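Local atomic coordinates of NAD(P)H-flavin oxidoreductase (Staphylococcus epidermidis ATCC 12228, PDB entry 3GBH), a protein that probably uses NAD(P)H to reduce flavin or nitro-type substrates through a bound flavin mononucleotide, as in other members of the nitroreductase family. Residues B[14-28]-B[151-163]. Sequence-based numbering, arbitrary orientation.
Sequences VLNSRKSVKVFDENY and MLTAKAHGYDTNP. With FMN (flavin mononucleotide), chain H.
Thr161 O accepts from Val21 N at 3.1 Å and is also approached by Ser20 CA and, through a weak bond, by a water, which ties the loop after helix 11-17 to strand 160-164, outermost in the sheet of this chain. In this nitroreductase-family fold the join forms one wall of the flavin mononucleotide site. The same water accepts from Arg18 NH1 and meets Thr161 OG1 at 2.7 Å, linking the strand, through Arg18, to the phosphate. Arg18 lays its aliphatic part on Leu152 CD2, then bends at chi2 (-67°) and chi3 (-49°), bringing the guanidinium edge to the phosphate: NH1 reaches FMN O2P at 2.9 Å in a nearly straight bond, while NH2 binds O3P and also Lys44 O of the second subunit. Ser20 adds N to O1P and OG to O2P. Further along, Lys22 runs extended past Asn162, with CG near OD1, and gives NZ to FMN O2 at 2.7 Å; Asn162 OD1 itself is held by Gln78. Asp160 OD1 receives hydrogens from two waters, one bridging to Ser17 O and the other to Lys19 O, and Asp160 CB packs on Val21 CG2 at 3.5 Å. Lys155, bent along its chain, lies against Ser17, CE near Ser17 OG, which is itself bonded to Glu13 O; NZ donates to Tyr159 O and forms a salt bridge with Asp160 OD2. Val14 CG1 sits against Leu152 O and CG2 against Ala156 CB. Phe24 turns its ring edge to the strand, CE1 lying 3.4 Å from Asp160 O, with Val21 CG1 over one face, toward the rim.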
loop_
_atom_site.group_PDB
_atom_site.type_symbol
_atom_site.label_atom_id
_atom_site.label_comp_id
_atom_site.label_asym_id
_atom_site.label_seq_id
_atom_site.Cartn_x
_atom_site.Cartn_y
_atom_site.Cartn_z
ATOM N N VAL B 14 18.109 -4.814 5.297
ATOM C CA VAL B 14 19.183 -4.148 6.042
ATOM C C VAL B 14 18.678 -3.698 7.420
ATOM O O VAL B 14 19.272 -3.987 8.459
ATOM C CB VAL B 14 19.789 -2.948 5.279
ATOM C CG1 VAL B 14 20.742 -2.139 6.177
ATOM C CG2 VAL B 14 20.506 -3.431 4.027
ATOM N N LEU B 15 17.578 -2.979 7.415
ATOM C CA LEU B 15 16.984 -2.476 8.645
ATOM C C LEU B 15 16.638 -3.635 9.579
ATOM O O LEU B 15 16.954 -3.599 10.779
ATOM C CB LEU B 15 15.746 -1.658 8.280
ATOM C CG LEU B 15 15.221 -0.649 9.261
ATOM C CD1 LEU B 15 14.480 0.519 8.550
ATOM C CD2 LEU B 15 14.315 -1.435 10.233
ATOM N N ASN B 16 16.033 -4.696 9.055
ATOM C CA ASN B 16 15.699 -5.845 9.910
ATOM C C ASN B 16 16.894 -6.591 10.513
ATOM O O ASN B 16 16.745 -7.224 11.573
ATOM C CB ASN B 16 14.817 -6.853 9.169
ATOM C CG ASN B 16 13.406 -6.316 8.907
ATOM O OD1 ASN B 16 12.968 -5.340 9.520
ATOM N ND2 ASN B 16 12.690 -6.972 7.992
ATOM N N SER B 17 18.067 -6.519 9.873
ATOM C CA SER B 17 19.224 -7.261 10.383
ATOM C C SER B 17 20.198 -6.403 11.182
ATOM O O SER B 17 21.174 -6.928 11.731
ATOM C CB SER B 17 19.957 -7.965 9.240
ATOM O OG SER B 17 20.294 -7.043 8.238
ATOM N N ARG B 18 19.948 -5.097 11.272
ATOM C CA ARG B 18 20.779 -4.205 12.091
ATOM C C ARG B 18 20.486 -4.506 13.573
ATOM O O ARG B 18 19.452 -4.110 14.106
ATOM C CB ARG B 18 20.464 -2.736 11.773
ATOM C CG ARG B 18 21.550 -1.701 12.113
ATOM C CD ARG B 18 21.799 -1.529 13.619
ATOM N NE ARG B 18 20.544 -1.345 14.366
ATOM C CZ ARG B 18 20.378 -1.726 15.631
ATOM N NH1 ARG B 18 21.394 -2.275 16.294
ATOM N NH2 ARG B 18 19.194 -1.616 16.218
ATOM N N LYS B 19 21.409 -5.212 14.211
ATOM C CA LYS B 19 21.338 -5.584 15.620
ATOM C C LYS B 19 22.741 -5.459 16.250
ATOM O O LYS B 19 23.754 -5.426 15.528
ATOM C CB LYS B 19 20.821 -7.034 15.761
ATOM C CG LYS B 19 19.485 -7.312 15.014
ATOM C CD LYS B 19 19.064 -8.765 15.154
ATOM C CE LYS B 19 17.786 -9.042 14.374
ATOM N NZ LYS B 19 17.485 -10.475 14.340
ATOM N N SER B 20 22.797 -5.361 17.582
ATOM C CA SER B 20 24.073 -5.202 18.288
ATOM C C SER B 20 24.791 -6.540 18.391
ATOM O O SER B 20 24.443 -7.396 19.205
ATOM C CB SER B 20 23.867 -4.626 19.695
ATOM O OG SER B 20 23.517 -3.253 19.637
ATOM N N VAL B 21 25.828 -6.692 17.588
ATOM C CA VAL B 21 26.712 -7.838 17.654
ATOM C C VAL B 21 27.850 -7.439 18.584
ATOM O O VAL B 21 28.406 -6.358 18.439
ATOM C CB VAL B 21 27.233 -8.176 16.239
ATOM C CG1 VAL B 21 28.400 -9.116 16.288
ATOM C CG2 VAL B 21 26.090 -8.732 15.400
ATOM N N LYS B 22 28.167 -8.302 19.544
ATOM C CA LYS B 22 29.202 -8.026 20.554
ATOM C C LYS B 22 30.468 -8.898 20.463
ATOM O O LYS B 22 31.448 -8.638 21.162
ATOM C CB LYS B 22 28.555 -8.126 21.944
ATOM C CG LYS B 22 27.340 -7.200 22.028
ATOM C CD LYS B 22 26.837 -6.960 23.411
ATOM C CE LYS B 22 25.618 -6.043 23.344
ATOM N NZ LYS B 22 25.255 -5.570 24.706
ATOM N N VAL B 23 30.445 -9.914 19.600
ATOM C CA VAL B 23 31.593 -10.783 19.367
ATOM C C VAL B 23 31.834 -10.841 17.845
ATOM O O VAL B 23 30.982 -11.308 17.088
ATOM C CB VAL B 23 31.338 -12.189 19.926
ATOM C CG1 VAL B 23 32.569 -13.062 19.800
ATOM C CG2 VAL B 23 30.893 -12.095 21.391
ATOM N N PHE B 24 32.986 -10.333 17.424
ATOM C CA PHE B 24 33.381 -10.280 16.033
ATOM C C PHE B 24 34.529 -11.250 15.763
ATOM O O PHE B 24 35.162 -11.771 16.692
ATOM C CB PHE B 24 33.845 -8.875 15.675
ATOM C CG PHE B 24 32.838 -7.820 15.983
ATOM C CD1 PHE B 24 31.911 -7.434 15.027
ATOM C CD2 PHE B 24 32.808 -7.207 17.235
ATOM C CE1 PHE B 24 30.969 -6.455 15.311
ATOM C CE2 PHE B 24 31.852 -6.213 17.525
ATOM C CZ PHE B 24 30.945 -5.843 16.561
ATOM N N ASP B 25 34.762 -11.501 14.477
ATOM C CA ASP B 25 35.867 -12.306 14.030
ATOM C C ASP B 25 37.161 -11.491 14.223
ATOM O O ASP B 25 37.430 -10.481 13.556
ATOM C CB ASP B 25 35.639 -12.758 12.582
ATOM C CG ASP B 25 36.762 -13.643 12.042
ATOM O OD1 ASP B 25 37.823 -13.770 12.694
ATOM O OD2 ASP B 25 36.585 -14.191 10.939
ATOM N N GLU B 26 37.955 -11.955 15.166
ATOM C CA GLU B 26 39.163 -11.271 15.588
ATOM C C GLU B 26 40.232 -11.245 14.501
ATOM O O GLU B 26 41.174 -10.452 14.568
ATOM C CB GLU B 26 39.705 -12.003 16.818
ATOM C CG GLU B 26 40.472 -11.161 17.803
ATOM C CD GLU B 26 41.149 -12.017 18.862
ATOM O OE1 GLU B 26 40.628 -13.116 19.148
ATOM O OE2 GLU B 26 42.214 -11.602 19.385
ATOM N N ASN B 27 40.103 -12.127 13.512
ATOM C CA ASN B 27 41.094 -12.254 12.444
ATOM C C ASN B 27 40.646 -11.641 11.128
ATOM O O ASN B 27 41.355 -11.714 10.136
ATOM C CB ASN B 27 41.395 -13.716 12.226
ATOM C CG ASN B 27 41.997 -14.361 13.447
ATOM O OD1 ASN B 27 41.418 -15.291 14.009
ATOM N ND2 ASN B 27 43.152 -13.859 13.884
ATOM N N TYR B 28 39.454 -11.053 11.117
ATOM C CA TYR B 28 38.953 -10.382 9.942
ATOM C C TYR B 28 39.211 -8.891 10.088
ATOM O O TYR B 28 38.816 -8.291 11.091
ATOM C CB TYR B 28 37.450 -10.621 9.780
ATOM C CG TYR B 28 36.969 -9.965 8.550
ATOM C CD1 TYR B 28 36.529 -8.661 8.579
ATOM C CD2 TYR B 28 37.036 -10.614 7.329
ATOM C CE1 TYR B 28 36.150 -8.016 7.429
ATOM C CE2 TYR B 28 36.642 -9.980 6.160
ATOM C CZ TYR B 28 36.204 -8.671 6.221
ATOM O OH TYR B 28 35.806 -7.984 5.096
HETATM N N MSE B 151 25.850 2.712 10.681
HETATM C CA MSE B 151 25.492 1.347 11.092
HETATM C C MSE B 151 24.663 0.606 10.047
HETATM O O MSE B 151 24.887 -0.582 9.796
HETATM C CB MSE B 151 24.791 1.371 12.446
HETATM C CG MSE B 151 25.694 1.821 13.588
HETATM SE SE MSE B 151 24.841 1.489 15.317
HETATM C CE MSE B 151 23.915 3.213 15.484
ATOM N N LEU B 152 23.744 1.316 9.395
ATOM C CA LEU B 152 22.948 0.715 8.329
ATOM C C LEU B 152 23.817 0.370 7.121
ATOM O O LEU B 152 23.747 -0.738 6.581
ATOM C CB LEU B 152 21.759 1.622 7.936
ATOM C CG LEU B 152 20.729 1.733 9.067
ATOM C CD1 LEU B 152 19.724 2.875 8.835
ATOM C CD2 LEU B 152 20.018 0.433 9.271
ATOM N N THR B 153 24.666 1.303 6.722
ATOM C CA THR B 153 25.563 1.078 5.572
ATOM C C THR B 153 26.533 -0.050 5.850
ATOM O O THR B 153 26.791 -0.884 4.987
ATOM C CB THR B 153 26.352 2.362 5.164
ATOM O OG1 THR B 153 25.415 3.415 4.939
ATOM C CG2 THR B 153 27.141 2.093 3.856
ATOM N N ALA B 154 27.054 -0.098 7.077
ATOM C CA ALA B 154 27.944 -1.200 7.463
ATOM C C ALA B 154 27.216 -2.537 7.268
ATOM O O ALA B 154 27.751 -3.497 6.647
ATOM C CB ALA B 154 28.415 -1.022 8.925
ATOM N N LYS B 155 25.968 -2.588 7.728
ATOM C CA LYS B 155 25.162 -3.802 7.561
ATOM C C LYS B 155 24.903 -4.136 6.090
ATOM O O LYS B 155 24.898 -5.310 5.702
ATOM C CB LYS B 155 23.856 -3.693 8.325
ATOM C CG LYS B 155 23.034 -4.965 8.356
ATOM C CD LYS B 155 23.536 -5.939 9.386
ATOM C CE LYS B 155 23.475 -7.364 8.910
ATOM N NZ LYS B 155 24.803 -7.761 8.447
ATOM N N ALA B 156 24.704 -3.121 5.249
ATOM C CA ALA B 156 24.488 -3.353 3.813
ATOM C C ALA B 156 25.714 -3.976 3.158
ATOM O O ALA B 156 25.616 -4.722 2.147
ATOM C CB ALA B 156 24.096 -2.033 3.120
ATOM N N HIS B 157 26.879 -3.681 3.718
ATOM C CA HIS B 157 28.153 -4.263 3.259
ATOM C C HIS B 157 28.433 -5.632 3.833
ATOM O O HIS B 157 29.435 -6.256 3.478
ATOM C CB HIS B 157 29.323 -3.345 3.618
ATOM C CG HIS B 157 29.462 -2.172 2.714
ATOM N ND1 HIS B 157 30.569 -1.984 1.910
ATOM C CD2 HIS B 157 28.653 -1.106 2.512
ATOM C CE1 HIS B 157 30.424 -0.855 1.236
ATOM N NE2 HIS B 157 29.273 -0.303 1.586
ATOM N N GLY B 158 27.577 -6.104 4.720
ATOM C CA GLY B 158 27.706 -7.473 5.249
ATOM C C GLY B 158 28.366 -7.489 6.636
ATOM O O GLY B 158 28.587 -8.547 7.212
ATOM N N TYR B 159 28.649 -6.309 7.166
ATOM C CA TYR B 159 29.288 -6.168 8.489
ATOM C C TYR B 159 28.228 -5.999 9.570
ATOM O O TYR B 159 27.037 -5.847 9.266
ATOM C CB TYR B 159 30.263 -4.978 8.492
ATOM C CG TYR B 159 31.365 -5.162 7.504
ATOM C CD1 TYR B 159 32.166 -6.285 7.555
ATOM C CD2 TYR B 159 31.600 -4.238 6.498
ATOM C CE1 TYR B 159 33.165 -6.493 6.640
ATOM C CE2 TYR B 159 32.617 -4.433 5.568
ATOM C CZ TYR B 159 33.406 -5.565 5.649
ATOM O OH TYR B 159 34.435 -5.822 4.734
ATOM N N ASP B 160 28.653 -6.076 10.823
ATOM C CA ASP B 160 27.800 -5.780 11.948
ATOM C C ASP B 160 28.469 -4.787 12.854
ATOM O O ASP B 160 29.681 -4.583 12.777
ATOM C CB ASP B 160 27.443 -7.050 12.687
ATOM C CG ASP B 160 26.362 -7.844 11.956
ATOM O OD1 ASP B 160 25.179 -7.414 12.024
ATOM O OD2 ASP B 160 26.692 -8.861 11.296
ATOM N N THR B 161 27.665 -4.161 13.701
ATOM C CA THR B 161 28.125 -3.143 14.617
ATOM C C THR B 161 27.507 -3.294 16.001
ATOM O O THR B 161 26.540 -4.050 16.188
ATOM C CB THR B 161 27.781 -1.731 14.116
ATOM O OG1 THR B 161 26.367 -1.621 13.939
ATOM C CG2 THR B 161 28.541 -1.409 12.820
ATOM N N ASN B 162 28.070 -2.543 16.937
ATOM C CA ASN B 162 27.543 -2.413 18.313
ATOM C C ASN B 162 27.804 -0.989 18.741
ATOM O O ASN B 162 28.980 -0.587 18.915
ATOM C CB ASN B 162 28.220 -3.405 19.260
ATOM C CG ASN B 162 27.740 -3.309 20.730
ATOM O OD1 ASN B 162 28.470 -3.709 21.614
ATOM N ND2 ASN B 162 26.523 -2.817 20.979
ATOM N N PRO B 163 26.732 -0.186 18.857
ATOM C CA PRO B 163 26.946 1.165 19.401
ATOM C C PRO B 163 27.197 1.090 20.881
ATOM O O PRO B 163 26.594 0.268 21.565
ATOM C CB PRO B 163 25.652 1.899 19.050
ATOM C CG PRO B 163 24.612 0.824 18.978
ATOM C CD PRO B 163 25.319 -0.428 18.515
HETATM N N1 FMN H . 25.840 -2.136 24.204
HETATM C C2 FMN H . 26.930 -2.599 24.927
HETATM O O2 FMN H . 27.222 -3.799 24.952
HETATM N N3 FMN H . 27.683 -1.707 25.643
HETATM C C4 FMN H . 27.380 -0.343 25.639
HETATM O O4 FMN H . 28.084 0.439 26.306
HETATM C C4A FMN H . 26.280 0.112 24.930
HETATM N N5 FMN H . 25.918 1.448 24.928
HETATM C C5A FMN H . 25.050 1.931 23.972
HETATM C C6 FMN H . 24.944 3.309 23.718
HETATM C C7 FMN H . 24.078 3.787 22.758
HETATM C C7M FMN H . 23.972 5.266 22.502
HETATM C C8 FMN H . 23.280 2.886 22.043
HETATM C C8M FMN H . 22.322 3.329 20.982
HETATM C C9 FMN H . 23.381 1.530 22.294
HETATM C C9A FMN H . 24.266 1.021 23.249
HETATM N N10 FMN H . 24.389 -0.355 23.495
HETATM C C10 FMN H . 25.499 -0.803 24.213
HETATM C "C1'" FMN H . 23.613 -1.362 22.671
HETATM C "C2'" FMN H . 22.177 -1.376 23.196
HETATM O "O2'" FMN H . 22.087 -2.117 24.400
HETATM C "C3'" FMN H . 21.257 -1.965 22.120
HETATM O "O3'" FMN H . 21.243 -1.101 21.012
HETATM C "C4'" FMN H . 19.824 -2.213 22.590
HETATM O "O4'" FMN H . 19.833 -3.215 23.608
HETATM C "C5'" FMN H . 18.953 -2.648 21.414
HETATM O "O5'" FMN H . 19.450 -3.859 20.858
HETATM P P FMN H . 19.851 -3.929 19.313
HETATM O O1P FMN H . 20.309 -5.318 18.972
HETATM O O2P FMN H . 20.903 -2.888 19.070
HETATM O O3P FMN H . 18.658 -3.575 18.457
HETATM O O HOH W 1 23.085 -8.823 12.893
HETATM O O HOH W 2 24.309 -2.342 15.598
HETATM O O HOH W 3 24.475 -5.012 13.004
#